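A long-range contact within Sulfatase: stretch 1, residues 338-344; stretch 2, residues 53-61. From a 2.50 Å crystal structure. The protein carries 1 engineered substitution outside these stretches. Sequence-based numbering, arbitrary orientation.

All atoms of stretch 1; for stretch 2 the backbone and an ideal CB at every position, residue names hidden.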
ATOM      1  N   HIS A 338      -1.093 -37.659  17.793  1.00 23.63           N
ATOM      2  CA  HIS A 338      -2.033 -37.590  16.668  1.00 19.43           C
ATOM      3  C   HIS A 338      -3.487 -37.579  17.120  1.00 21.48           C
ATOM      4  O   HIS A 338      -4.383 -37.883  16.316  1.00 18.24           O
ATOM      5  CB  HIS A 338      -1.838 -38.733  15.664  1.00 18.75           C
ATOM      6  CG  HIS A 338      -0.427 -38.895  15.196  1.00 25.51           C
ATOM      7  ND1 HIS A 338       0.202 -37.970  14.386  1.00 21.18           N
ATOM      8  CD2 HIS A 338       0.482 -39.874  15.423  1.00 16.67           C
ATOM      9  CE1 HIS A 338       1.433 -38.376  14.131  1.00 20.87           C
ATOM     10  NE2 HIS A 338       1.629 -39.529  14.747  1.00 18.31           N
ATOM     11  N   THR A 339      -3.763 -37.257  18.387  1.00 19.10           N
ATOM     12  CA  THR A 339      -5.140 -37.149  18.866  1.00 18.95           C
ATOM     13  C   THR A 339      -5.463 -35.786  19.467  1.00 16.68           C
ATOM     14  O   THR A 339      -6.493 -35.645  20.127  1.00 18.77           O
ATOM     15  CB  THR A 339      -5.446 -38.246  19.890  1.00 18.44           C
ATOM     16  OG1 THR A 339      -4.696 -38.014  21.092  1.00 17.41           O
ATOM     17  CG2 THR A 339      -5.111 -39.630  19.318  1.00 14.92           C
ATOM     18  N   GLN A 340      -4.621 -34.776  19.249  1.00 17.69           N
ATOM     19  CA  GLN A 340      -4.799 -33.496  19.922  1.00 17.31           C
ATOM     20  C   GLN A 340      -5.928 -32.654  19.331  1.00 22.59           C
ATOM     21  O   GLN A 340      -6.145 -31.532  19.808  1.00 22.79           O
ATOM     22  CB  GLN A 340      -3.492 -32.705  19.890  1.00 18.97           C
ATOM     23  CG  GLN A 340      -2.444 -33.168  20.880  1.00 21.47           C
ATOM     24  CD  GLN A 340      -1.741 -34.461  20.448  1.00 21.64           C
ATOM     25  OE1 GLN A 340      -1.912 -34.934  19.320  1.00 19.09           O
ATOM     26  NE2 GLN A 340      -0.956 -35.041  21.357  1.00 20.88           N
ATOM     27  N   ASN A 341      -6.641 -33.141  18.310  1.00 20.32           N
ATOM     28  CA  ASN A 341      -7.875 -32.515  17.838  1.00 20.06           C
ATOM     29  C   ASN A 341      -9.065 -33.453  18.039  1.00 24.36           C
ATOM     30  O   ASN A 341     -10.086 -33.347  17.345  1.00 19.97           O
ATOM     31  CB  ASN A 341      -7.750 -32.084  16.375  1.00 15.33           C
ATOM     32  CG  ASN A 341      -6.570 -31.157  16.140  1.00 22.31           C
ATOM     33  OD1 ASN A 341      -6.609 -29.972  16.502  1.00 24.20           O
ATOM     34  ND2 ASN A 341      -5.507 -31.693  15.549  1.00 18.11           N
ATOM     35  N   SER A 342      -8.936 -34.376  18.990  1.00 21.94           N
ATOM     36  CA  SER A 342      -9.980 -35.355  19.241  1.00 22.08           C
ATOM     37  C   SER A 342     -11.310 -34.650  19.490  1.00 22.11           C
ATOM     38  O   SER A 342     -11.337 -33.620  20.175  1.00 26.10           O
ATOM     39  CB  SER A 342      -9.617 -36.215  20.450  1.00 16.97           C
ATOM     40  OG  SER A 342     -10.802 -36.668  21.067  1.00 31.88           O
ATOM     41  N   PRO A 343     -12.440 -35.196  18.996  1.00 22.72           N
ATOM     42  CA  PRO A 343     -12.601 -36.513  18.371  1.00 20.77           C
ATOM     43  C   PRO A 343     -12.131 -36.596  16.926  1.00 20.36           C
ATOM     44  O   PRO A 343     -12.365 -37.613  16.295  1.00 20.08           O
ATOM     45  CB  PRO A 343     -14.111 -36.712  18.410  1.00 17.07           C
ATOM     46  CG  PRO A 343     -14.620 -35.336  18.164  1.00 18.81           C
ATOM     47  CD  PRO A 343     -13.709 -34.456  18.995  1.00 18.57           C
ATOM     48  N   LEU A 344     -11.521 -35.550  16.383  1.00 20.83           N
ATOM     49  CA  LEU A 344     -11.068 -35.644  15.001  1.00 26.00           C
ATOM     50  C   LEU A 344      -9.749 -36.408  14.924  1.00 23.61           C
ATOM     51  O   LEU A 344      -8.959 -36.405  15.873  1.00 19.30           O
ATOM     52  CB  LEU A 344     -10.908 -34.256  14.383  1.00 20.79           C
ATOM     53  CG  LEU A 344     -12.130 -33.357  14.496  1.00 21.49           C
ATOM     54  CD1 LEU A 344     -11.890 -32.087  13.713  1.00 17.03           C
ATOM     55  CD2 LEU A 344     -13.359 -34.099  13.990  1.00 20.77           C
ATOM     56  N   UNK A  53     -17.779 -27.229  19.330  1.00 15.07           N
ATOM     57  CA  UNK A  53     -18.222 -27.342  17.937  1.00 17.88           C
ATOM     58  C   UNK A  53     -18.804 -28.713  17.584  1.00 20.16           C
ATOM     59  O   UNK A  53     -19.495 -28.837  16.566  1.00 17.87           O
ATOM     60  CB  UNK A  53     -17.048 -27.041  17.004  1.00 17.88           C
ATOM     61  N   UNK A  54     -18.494 -29.743  18.369  1.00 16.18           N
ATOM     62  CA  UNK A  54     -19.090 -31.063  18.274  1.00 18.90           C
ATOM     63  C   UNK A  54     -20.488 -31.042  18.900  1.00 23.22           C
ATOM     64  O   UNK A  54     -20.893 -30.058  19.524  1.00 23.60           O
ATOM     65  CB  UNK A  54     -18.203 -32.106  18.956  1.00 18.90           C
ATOM     66  N   UNK A  55     -21.229 -32.148  18.751  1.00 22.31           N
ATOM     67  CA  UNK A  55     -22.533 -32.252  19.408  1.00 24.05           C
ATOM     68  C   UNK A  55     -22.433 -32.621  20.888  1.00 25.78           C
ATOM     69  O   UNK A  55     -23.467 -32.654  21.566  1.00 19.29           O
ATOM     70  CB  UNK A  55     -23.392 -33.290  18.684  1.00 24.05           C
ATOM     71  N   UNK A  56     -21.236 -32.918  21.401  1.00 24.17           N
ATOM     72  CA  UNK A  56     -21.038 -33.055  22.838  1.00 22.71           C
ATOM     73  C   UNK A  56     -19.737 -32.374  23.252  1.00 26.04           C
ATOM     74  O   UNK A  56     -18.746 -32.403  22.516  1.00 28.06           O
ATOM     75  CB  UNK A  56     -21.026 -34.530  23.244  1.00 22.71           C
ATOM     76  N   UNK A  57     -19.770 -31.730  24.421  1.00 22.05           N
ATOM     77  CA  UNK A  57     -18.597 -31.079  24.990  1.00 19.41           C
ATOM     78  C   UNK A  57     -17.463 -32.088  25.191  1.00 22.08           C
ATOM     79  O   UNK A  57     -17.693 -33.218  25.633  1.00 24.32           O
ATOM     80  CB  UNK A  57     -18.953 -30.406  26.317  1.00 19.41           C
ATOM     81  N   UNK A  58     -16.227 -31.692  24.859  1.00 20.23           N
ATOM     82  CA  UNK A  58     -15.075 -32.569  25.046  1.00 19.59           C
ATOM     83  C   UNK A  58     -14.296 -32.179  26.290  1.00 16.65           C
ATOM     84  O   UNK A  58     -14.560 -31.163  26.934  1.00 16.12           O
ATOM     85  CB  UNK A  58     -14.163 -32.528  23.818  1.00 19.59           C
ATOM     86  N   UNK A  59     -13.297 -32.999  26.618  1.00 17.54           N
ATOM     87  CA  UNK A  59     -12.410 -32.637  27.716  1.00 17.62           C
ATOM     88  C   UNK A  59     -11.608 -31.383  27.386  1.00 20.73           C
ATOM     89  O   UNK A  59     -11.382 -30.540  28.271  1.00 20.06           O
ATOM     90  CB  UNK A  59     -11.465 -33.796  28.040  1.00 17.62           C
ATOM     91  N   UNK A  60     -11.180 -31.232  26.124  1.00 17.78           N
ATOM     92  CA  UNK A  60     -10.525 -29.988  25.727  1.00 17.04           C
ATOM     93  C   UNK A  60     -11.426 -28.794  25.981  1.00 18.17           C
ATOM     94  O   UNK A  60     -10.968 -27.766  26.494  1.00 20.66           O
ATOM     95  CB  UNK A  60     -10.125 -30.039  24.251  1.00 17.04           C
ATOM     96  N   UNK A  61     -12.713 -28.906  25.630  1.00 17.99           N
ATOM     97  CA  UNK A  61     -13.638 -27.811  25.906  1.00 17.23           C
ATOM     98  C   UNK A  61     -13.646 -27.476  27.382  1.00 18.13           C
ATOM     99  O   UNK A  61     -13.672 -26.299  27.757  1.00 20.35           O
ATOM    100  CB  UNK A  61     -15.051 -28.165  25.439  1.00 17.23           C
TER

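Stretch 1 offers stretch 2 a compact surface: a type I turn from Thr339 to Ser342, closed by the Ser342 N to Thr339 O hydrogen bond (3.0 Å), and then Pro343, which follows a cis peptide bond and whose CA-to-CB bond points toward the other stretch.

Position 53 has nothing of stretch 1 within 5.5 Å of its ideal CB, so many side chains would fit; it is Phe53, which makes no contact here.

At position 54 CA-to-CB points toward stretch 1, and the ideal CB lies 4.9 Å from Pro343 CG. The proline ring presents carbon and hydrogen but no polar group, so a leucine, a methionine or an aromatic side chain could all cover it. In Trp54, with chi1 in t, the indole lays one face against the proline: Pro343 CG is 3.6 Å from Trp54 CE3 and sits almost directly above the six-membered ring, 11° off the normal. This is a CH-pi contact, in which the slightly positive C-H groups of proline meet the aromatic face.

Positions 55, 56 and 57 have ideal CB atoms out of reach of stretch 1, and many side chains would fit. They are Thr55, Gln56 and Lys57, none of which touches it.

Position 58 points toward stretch 1, with its ideal CB 4.7 Å from Ser342 O and 5.2 Å from Pro343 CD. The space suits a small side chain. Its phi/psi of -102/174 just before helical backbone also suits an N-cap, commonly serine, threonine, aspartate or asparagine. Thr58 meets both demands: its OG1 accepts from the backbone N of position 61 (3.1 Å), capping the helix, while its methyl CG2 lies 4.0 Å from Pro343 CD.

Position 59, in the first turn of the helix, is out of reach, and many residues would serve; it is His59.

Position 60 points toward stretch 1, yet nothing there comes within 5.5 Å of its ideal CB. A short side chain would leave Gln340 CA out of reach, whereas a long or aromatic one could span the gap. Tyr60, with chi1 in m, brings its OH to 3.5 Å from Gln340 CA, and Thr339 O and Ser342 O lie near the plane of its ring, at the edge. No hydrogen bond crosses between the stretches, so this is a packing contact.

Position 61 is out of reach of stretch 1, but a side-chain acceptor could reach back to the helix start. In Asn61, OD1 accepts from Thr58 N (2.9 Å), completing a reciprocal pair with the cap.

Stretch 2 53-61: FWTQKTHYN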
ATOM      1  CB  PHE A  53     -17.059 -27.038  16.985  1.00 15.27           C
ATOM      2  CG  PHE A  53     -16.885 -25.582  16.707  1.00 18.13           C
ATOM      3  CD1 PHE A  53     -17.376 -25.025  15.534  1.00 17.53           C
ATOM      4  CD2 PHE A  53     -16.268 -24.755  17.636  1.00 15.25           C
ATOM      5  CE1 PHE A  53     -17.245 -23.678  15.288  1.00 16.08           C
ATOM      6  CE2 PHE A  53     -16.129 -23.399  17.392  1.00 17.06           C
ATOM      7  CZ  PHE A  53     -16.622 -22.855  16.216  1.00 17.30           C
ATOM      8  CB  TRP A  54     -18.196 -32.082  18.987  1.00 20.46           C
ATOM      9  CG  TRP A  54     -18.429 -33.473  18.613  1.00 24.51           C
ATOM     10  CD1 TRP A  54     -19.067 -33.927  17.496  1.00 22.13           C
ATOM     11  CD2 TRP A  54     -18.011 -34.631  19.339  1.00 23.34           C
ATOM     12  NE1 TRP A  54     -19.083 -35.297  17.488  1.00 30.18           N
ATOM     13  CE2 TRP A  54     -18.443 -35.756  18.609  1.00 25.33           C
ATOM     14  CE3 TRP A  54     -17.325 -34.827  20.534  1.00 23.57           C
ATOM     15  CZ2 TRP A  54     -18.213 -37.057  19.037  1.00 21.48           C
ATOM     16  CZ3 TRP A  54     -17.079 -36.131  20.952  1.00 23.64           C
ATOM     17  CH2 TRP A  54     -17.527 -37.224  20.208  1.00 19.53           C
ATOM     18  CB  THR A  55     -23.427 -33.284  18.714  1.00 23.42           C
ATOM     19  OG1 THR A  55     -22.787 -34.564  18.748  1.00 26.40           O
ATOM     20  CG2 THR A  55     -23.695 -32.891  17.275  1.00 21.55           C
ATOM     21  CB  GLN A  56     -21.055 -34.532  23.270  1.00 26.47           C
ATOM     22  CG  GLN A  56     -19.992 -35.433  22.648  1.00 24.21           C
ATOM     23  CD  GLN A  56     -20.501 -36.869  22.338  1.00 32.91           C
ATOM     24  OE1 GLN A  56     -21.453 -37.059  21.563  1.00 30.55           O
ATOM     25  NE2 GLN A  56     -19.851 -37.874  22.936  1.00 27.11           N
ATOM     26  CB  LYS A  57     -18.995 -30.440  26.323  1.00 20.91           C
ATOM     27  CG  LYS A  57     -18.124 -29.292  26.782  1.00 27.13           C
ATOM     28  CD  LYS A  57     -18.764 -28.498  27.933  1.00 28.34           C
ATOM     29  CE  LYS A  57     -17.947 -27.224  28.245  1.00 31.97           C
ATOM     30  NZ  LYS A  57     -18.204 -26.655  29.606  1.00 35.62           N
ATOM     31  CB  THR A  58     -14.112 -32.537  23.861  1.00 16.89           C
ATOM     32  OG1 THR A  58     -13.540 -31.225  23.770  1.00 15.21           O
ATOM     33  CG2 THR A  58     -14.801 -32.933  22.578  1.00 17.25           C
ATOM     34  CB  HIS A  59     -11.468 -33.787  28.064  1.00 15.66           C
ATOM     35  CG  HIS A  59     -10.494 -33.439  29.148  1.00 25.82           C
ATOM     36  ND1 HIS A  59     -10.896 -33.050  30.413  1.00 25.84           N
ATOM     37  CD2 HIS A  59      -9.140 -33.369  29.147  1.00 22.40           C
ATOM     38  CE1 HIS A  59      -9.830 -32.778  31.148  1.00 19.06           C
ATOM     39  NE2 HIS A  59      -8.754 -32.959  30.402  1.00 21.99           N
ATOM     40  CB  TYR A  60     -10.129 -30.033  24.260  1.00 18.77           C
ATOM     41  CG  TYR A  60      -8.970 -30.955  23.993  1.00 16.84           C
ATOM     42  CD1 TYR A  60      -7.811 -30.876  24.756  1.00 16.89           C
ATOM     43  CD2 TYR A  60      -9.031 -31.910  22.990  1.00 19.09           C
ATOM     44  CE1 TYR A  60      -6.731 -31.710  24.518  1.00 17.58           C
ATOM     45  CE2 TYR A  60      -7.946 -32.757  22.740  1.00 23.54           C
ATOM     46  CZ  TYR A  60      -6.802 -32.640  23.513  1.00 16.86           C
ATOM     47  OH  TYR A  60      -5.736 -33.459  23.300  1.00 17.45           O
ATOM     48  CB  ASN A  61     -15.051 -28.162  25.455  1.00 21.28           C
ATOM     49  CG  ASN A  61     -15.150 -28.371  23.972  1.00 18.82           C
ATOM     50  OD1 ASN A  61     -15.924 -29.197  23.501  1.00 20.98           O
ATOM     51  ND2 ASN A  61     -14.364 -27.624  23.223  1.00 18.67           N
TER
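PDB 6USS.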